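Local coordinates for protein folylpolyglutamate synthase/dihydrofolate synthase (Thermotoga maritima, PDB 1O5Z) that probably catalyses the ATP-dependent addition of L-glutamate to dihydropteroate and to tetrahydrofolate, making dihydrofolate and lengthening the polyglutamate tails of folates, at residues Y364-R375 / F394-P404. Residues are numbered along the deposited sequence; the frame is centred on the assembly and turned at random.
Sequences YTGIFERVIVTR and FFKNVEVIEDP. With SO4 (sulfate ion), chain E.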
loop_
_atom_site.group_PDB
_atom_site.type_symbol
_atom_site.label_atom_id
_atom_site.label_comp_id
_atom_site.label_asym_id
_atom_site.label_seq_id
_atom_site.Cartn_x
_atom_site.Cartn_y
_atom_site.Cartn_z
ATOM N N TYR A 364 9.505 18.259 -11.888
ATOM C CA TYR A 364 8.679 19.284 -11.287
ATOM C C TYR A 364 8.879 20.680 -11.813
ATOM O O TYR A 364 8.265 21.626 -11.290
ATOM C CB TYR A 364 8.902 19.277 -9.775
ATOM C CG TYR A 364 8.471 17.995 -9.170
ATOM C CD1 TYR A 364 9.293 17.316 -8.303
ATOM C CD2 TYR A 364 7.248 17.428 -9.503
ATOM C CE1 TYR A 364 8.923 16.133 -7.767
ATOM C CE2 TYR A 364 6.861 16.228 -8.963
ATOM C CZ TYR A 364 7.705 15.584 -8.087
ATOM O OH TYR A 364 7.328 14.387 -7.515
ATOM N N THR A 365 9.686 20.820 -12.859
ATOM C CA THR A 365 9.908 22.121 -13.443
ATOM C C THR A 365 8.640 22.603 -14.137
ATOM O O THR A 365 7.903 21.816 -14.710
ATOM C CB THR A 365 11.168 22.135 -14.420
ATOM O OG1 THR A 365 10.980 21.285 -15.587
ATOM C CG2 THR A 365 12.409 21.590 -13.702
ATOM N N GLY A 366 8.383 23.904 -14.080
ATOM C CA GLY A 366 7.290 24.485 -14.850
ATOM C C GLY A 366 5.914 24.262 -14.260
ATOM O O GLY A 366 4.927 24.538 -14.925
ATOM N N ILE A 367 5.831 23.789 -13.013
ATOM C CA ILE A 367 4.526 23.449 -12.410
ATOM C C ILE A 367 4.174 24.298 -11.213
ATOM O O ILE A 367 3.020 24.649 -11.016
ATOM C CB ILE A 367 4.493 21.954 -11.986
ATOM C CG1 ILE A 367 4.500 21.062 -13.209
ATOM C CG2 ILE A 367 3.246 21.611 -11.190
ATOM C CD1 ILE A 367 4.742 19.656 -12.840
ATOM N N PHE A 368 5.165 24.615 -10.393
ATOM C CA PHE A 368 4.893 25.211 -9.095
ATOM C C PHE A 368 5.165 26.689 -9.109
ATOM O O PHE A 368 6.078 27.170 -9.776
ATOM C CB PHE A 368 5.706 24.506 -8.036
ATOM C CG PHE A 368 5.328 23.100 -7.891
ATOM C CD1 PHE A 368 4.222 22.756 -7.139
ATOM C CD2 PHE A 368 6.010 22.107 -8.570
ATOM C CE1 PHE A 368 3.849 21.444 -7.019
ATOM C CE2 PHE A 368 5.621 20.783 -8.455
ATOM C CZ PHE A 368 4.549 20.465 -7.678
ATOM N N GLU A 369 4.335 27.396 -8.373
ATOM C CA GLU A 369 4.486 28.788 -8.191
ATOM C C GLU A 369 5.546 29.005 -7.117
ATOM O O GLU A 369 6.057 30.070 -6.982
ATOM C CB GLU A 369 3.158 29.318 -7.695
ATOM C CG GLU A 369 2.813 30.704 -8.122
ATOM C CD GLU A 369 2.395 30.729 -9.545
ATOM O OE1 GLU A 369 2.403 31.836 -10.114
ATOM O OE2 GLU A 369 2.074 29.634 -10.067
ATOM N N ARG A 370 5.835 28.000 -6.314
ATOM C CA ARG A 370 6.685 28.178 -5.167
ATOM C C ARG A 370 7.251 26.830 -4.785
ATOM O O ARG A 370 6.514 25.823 -4.765
ATOM C CB ARG A 370 5.871 28.738 -4.010
ATOM C CG ARG A 370 6.668 29.050 -2.764
ATOM C CD ARG A 370 5.815 29.619 -1.671
ATOM N NE ARG A 370 6.573 29.807 -0.433
ATOM C CZ ARG A 370 6.018 29.910 0.750
ATOM N NH1 ARG A 370 4.716 29.808 0.876
ATOM N NH2 ARG A 370 6.768 30.081 1.830
ATOM N N VAL A 371 8.561 26.811 -4.534
ATOM C CA VAL A 371 9.282 25.604 -4.232
ATOM C C VAL A 371 10.041 25.808 -2.930
ATOM O O VAL A 371 10.787 26.774 -2.743
ATOM C CB VAL A 371 10.214 25.154 -5.383
ATOM C CG1 VAL A 371 10.977 23.865 -5.019
ATOM C CG2 VAL A 371 9.417 24.952 -6.678
ATOM N N ILE A 372 9.775 24.886 -2.019
ATOM C CA ILE A 372 10.362 24.843 -0.715
ATOM C C ILE A 372 11.010 23.465 -0.558
ATOM O O ILE A 372 10.345 22.467 -0.632
ATOM C CB ILE A 372 9.289 25.001 0.359
ATOM C CG1 ILE A 372 8.507 26.298 0.158
ATOM C CG2 ILE A 372 9.931 24.917 1.740
ATOM C CD1 ILE A 372 7.288 26.377 1.048
ATOM N N VAL A 373 12.322 23.451 -0.351
ATOM C CA VAL A 373 13.064 22.258 -0.074
ATOM C C VAL A 373 13.102 22.188 1.444
ATOM O O VAL A 373 13.325 23.190 2.128
ATOM C CB VAL A 373 14.516 22.350 -0.614
ATOM C CG1 VAL A 373 15.265 21.054 -0.369
ATOM C CG2 VAL A 373 14.513 22.694 -2.121
ATOM N N THR A 374 12.920 20.989 1.959
ATOM C CA THR A 374 12.870 20.770 3.401
ATOM C C THR A 374 13.689 19.560 3.748
ATOM O O THR A 374 14.108 18.833 2.850
ATOM C CB THR A 374 11.409 20.610 3.826
ATOM O OG1 THR A 374 11.345 20.726 5.231
ATOM C CG2 THR A 374 10.835 19.240 3.499
ATOM N N ARG A 375 13.980 19.354 5.019
ATOM C CA ARG A 375 14.724 18.138 5.416
ATOM C C ARG A 375 13.824 16.947 5.697
ATOM O O ARG A 375 12.979 17.034 6.551
ATOM C CB ARG A 375 15.509 18.362 6.690
ATOM C CG ARG A 375 16.534 19.358 6.597
ATOM C CD ARG A 375 17.336 19.388 7.814
ATOM N NE ARG A 375 18.141 18.185 7.917
ATOM C CZ ARG A 375 19.413 18.109 7.562
ATOM N NH1 ARG A 375 20.035 19.168 7.062
ATOM N NH2 ARG A 375 20.058 16.961 7.691
ATOM N N PHE A 394 17.344 23.998 -11.056
ATOM C CA PHE A 394 16.032 23.931 -11.777
ATOM C C PHE A 394 14.973 25.025 -11.544
ATOM O O PHE A 394 14.065 25.094 -12.350
ATOM C CB PHE A 394 15.325 22.593 -11.517
ATOM C CG PHE A 394 16.193 21.436 -11.757
ATOM C CD1 PHE A 394 16.882 20.854 -10.721
ATOM C CD2 PHE A 394 16.369 20.959 -13.023
ATOM C CE1 PHE A 394 17.757 19.803 -10.940
ATOM C CE2 PHE A 394 17.248 19.914 -13.272
ATOM C CZ PHE A 394 17.944 19.329 -12.216
ATOM N N PHE A 395 15.024 25.845 -10.492
ATOM C CA PHE A 395 13.924 26.814 -10.237
ATOM C C PHE A 395 14.449 28.129 -9.659
ATOM O O PHE A 395 15.292 28.101 -8.787
ATOM C CB PHE A 395 12.850 26.309 -9.199
ATOM C CG PHE A 395 12.544 24.794 -9.197
ATOM C CD1 PHE A 395 13.272 23.912 -8.382
ATOM C CD2 PHE A 395 11.471 24.282 -9.915
ATOM C CE1 PHE A 395 12.999 22.545 -8.358
ATOM C CE2 PHE A 395 11.177 22.916 -9.864
ATOM C CZ PHE A 395 11.930 22.055 -9.070
ATOM N N LYS A 396 13.891 29.267 -10.056
ATOM C CA LYS A 396 14.325 30.573 -9.496
ATOM C C LYS A 396 13.843 30.722 -8.060
ATOM O O LYS A 396 14.448 31.377 -7.207
ATOM C CB LYS A 396 13.783 31.737 -10.341
ATOM N N ASN A 397 12.725 30.077 -7.820
ATOM C CA ASN A 397 12.036 30.078 -6.555
ATOM C C ASN A 397 12.909 29.809 -5.295
ATOM O O ASN A 397 12.852 30.553 -4.278
ATOM C CB ASN A 397 10.882 29.000 -6.614
ATOM C CG ASN A 397 10.060 29.027 -7.975
ATOM O OD1 ASN A 397 9.795 30.094 -8.544
ATOM N ND2 ASN A 397 9.680 27.847 -8.468
ATOM N N VAL A 398 13.689 28.730 -5.350
ATOM C CA VAL A 398 13.920 27.911 -4.131
ATOM C C VAL A 398 14.001 28.609 -2.757
ATOM O O VAL A 398 14.786 29.529 -2.557
ATOM C CB VAL A 398 15.118 26.998 -4.297
ATOM C CG1 VAL A 398 15.153 25.997 -3.161
ATOM C CG2 VAL A 398 15.018 26.302 -5.632
ATOM N N GLU A 399 13.172 28.128 -1.816
ATOM C CA GLU A 399 13.320 28.447 -0.397
ATOM C C GLU A 399 13.706 27.189 0.307
ATOM O O GLU A 399 13.434 26.116 -0.164
ATOM C CB GLU A 399 12.040 28.973 0.242
ATOM C CG GLU A 399 11.321 29.993 -0.605
ATOM C CD GLU A 399 9.925 30.289 -0.112
ATOM O OE1 GLU A 399 9.690 30.191 1.108
ATOM O OE2 GLU A 399 9.084 30.641 -0.965
ATOM N N VAL A 400 14.355 27.354 1.441
ATOM C CA VAL A 400 14.717 26.257 2.293
ATOM C C VAL A 400 14.011 26.488 3.583
ATOM O O VAL A 400 14.262 27.473 4.266
ATOM C CB VAL A 400 16.232 26.187 2.545
ATOM C CG1 VAL A 400 16.584 24.907 3.340
ATOM C CG2 VAL A 400 17.000 26.248 1.219
ATOM N N ILE A 401 13.097 25.582 3.906
ATOM C CA ILE A 401 12.473 25.577 5.236
ATOM C C ILE A 401 12.704 24.189 5.763
ATOM O O ILE A 401 12.058 23.203 5.331
ATOM C CB ILE A 401 10.972 25.894 5.207
ATOM C CG1 ILE A 401 10.677 27.227 4.518
ATOM C CG2 ILE A 401 10.442 25.941 6.624
ATOM C CD1 ILE A 401 9.199 27.536 4.419
ATOM N N GLU A 402 13.651 24.109 6.677
ATOM C CA GLU A 402 14.200 22.827 7.071
ATOM C C GLU A 402 13.231 21.909 7.821
ATOM O O GLU A 402 13.173 20.714 7.552
ATOM C CB GLU A 402 15.494 23.072 7.817
ATOM C CG GLU A 402 16.531 23.576 6.835
ATOM C CD GLU A 402 17.934 23.277 7.306
ATOM O OE1 GLU A 402 18.066 22.603 8.361
ATOM O OE2 GLU A 402 18.903 23.696 6.610
ATOM N N ASP A 403 12.461 22.483 8.748
ATOM C CA ASP A 403 11.386 21.778 9.404
ATOM C C ASP A 403 10.222 21.659 8.461
ATOM O O ASP A 403 9.631 22.682 8.102
ATOM C CB ASP A 403 10.916 22.542 10.639
ATOM C CG ASP A 403 9.698 21.917 11.307
ATOM O OD1 ASP A 403 9.307 20.763 11.014
ATOM O OD2 ASP A 403 9.050 22.538 12.176
ATOM N N PRO A 404 9.867 20.431 8.071
ATOM C CA PRO A 404 8.814 20.258 7.057
ATOM C C PRO A 404 7.426 20.705 7.515
ATOM O O PRO A 404 6.571 20.915 6.697
ATOM C CB PRO A 404 8.846 18.747 6.763
ATOM C CG PRO A 404 9.509 18.110 7.898
ATOM C CD PRO A 404 10.477 19.134 8.451
HETATM S S SO4 E . 23.479 17.511 5.961
HETATM O O1 SO4 E . 22.212 17.330 5.242
HETATM O O2 SO4 E . 23.455 18.916 6.393
HETATM O O3 SO4 E . 24.572 17.405 4.985
HETATM O O4 SO4 E . 23.563 16.448 6.988
#
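I372 and V373 pair in parallel with E399 and V400, and the backbone of 399-401 zips to the neighbouring strand through E399 N to V371 O, V373 N to E399 O and I401 N to V373 O, the last 3.0 Å long. On the face carrying I372, the charged pair R370 and E399 lies across the strands. R370 NE donates to E399 OE2 at 2.7 Å, and NH2 to OE1, both on the syn side. The guanidinium and carboxylate planes lie 24° apart. With CG opposite the backbone N (chi1 -177°) and the chain extended as far as NE, R370 reaches across to the neighbouring strand, while its NH1 bonds S410 O and I372 CD1 lies against one guanidinium face. Replacing R370 by an alanine is likely to leave the E399 carboxylate without its mate and free to turn, and S410 O without its NH1 partner. Beside this pair, branched I372 CG2 packs on I401 CG1 at 3.7 Å. V373 instead points to the other face, where its CG2 meets V398 CG1 and helix 384-394 covers it. Near the strand starts, V371 CG2 sits over one face of the F395 ring in a CH-pi contact, 4.0 Å from the centroid, and Y364 O comes to the ring's edge. Beta-branched valines suit such extended strands, offering apolar methyls. Past the strands, T374 suits a buried turn: its OG1, opposite the backbone N (chi1 -166°), donates to I401 O at 2.6 Å in the carbonyl plane, and its methyl touches P404 CB. R375 N then bonds E402 O, and its guanidinium makes weak bonds to a sulfate, probably from the crystallisation liquor, that M384 N and N385 ND2 also bind. Strand 370-373, helix 384-394 and edge strand 399-400 form a beta-alpha-beta crossover, closing one side of the mainly parallel sheet in the C-terminal domain of Mur ligase-type enzymes.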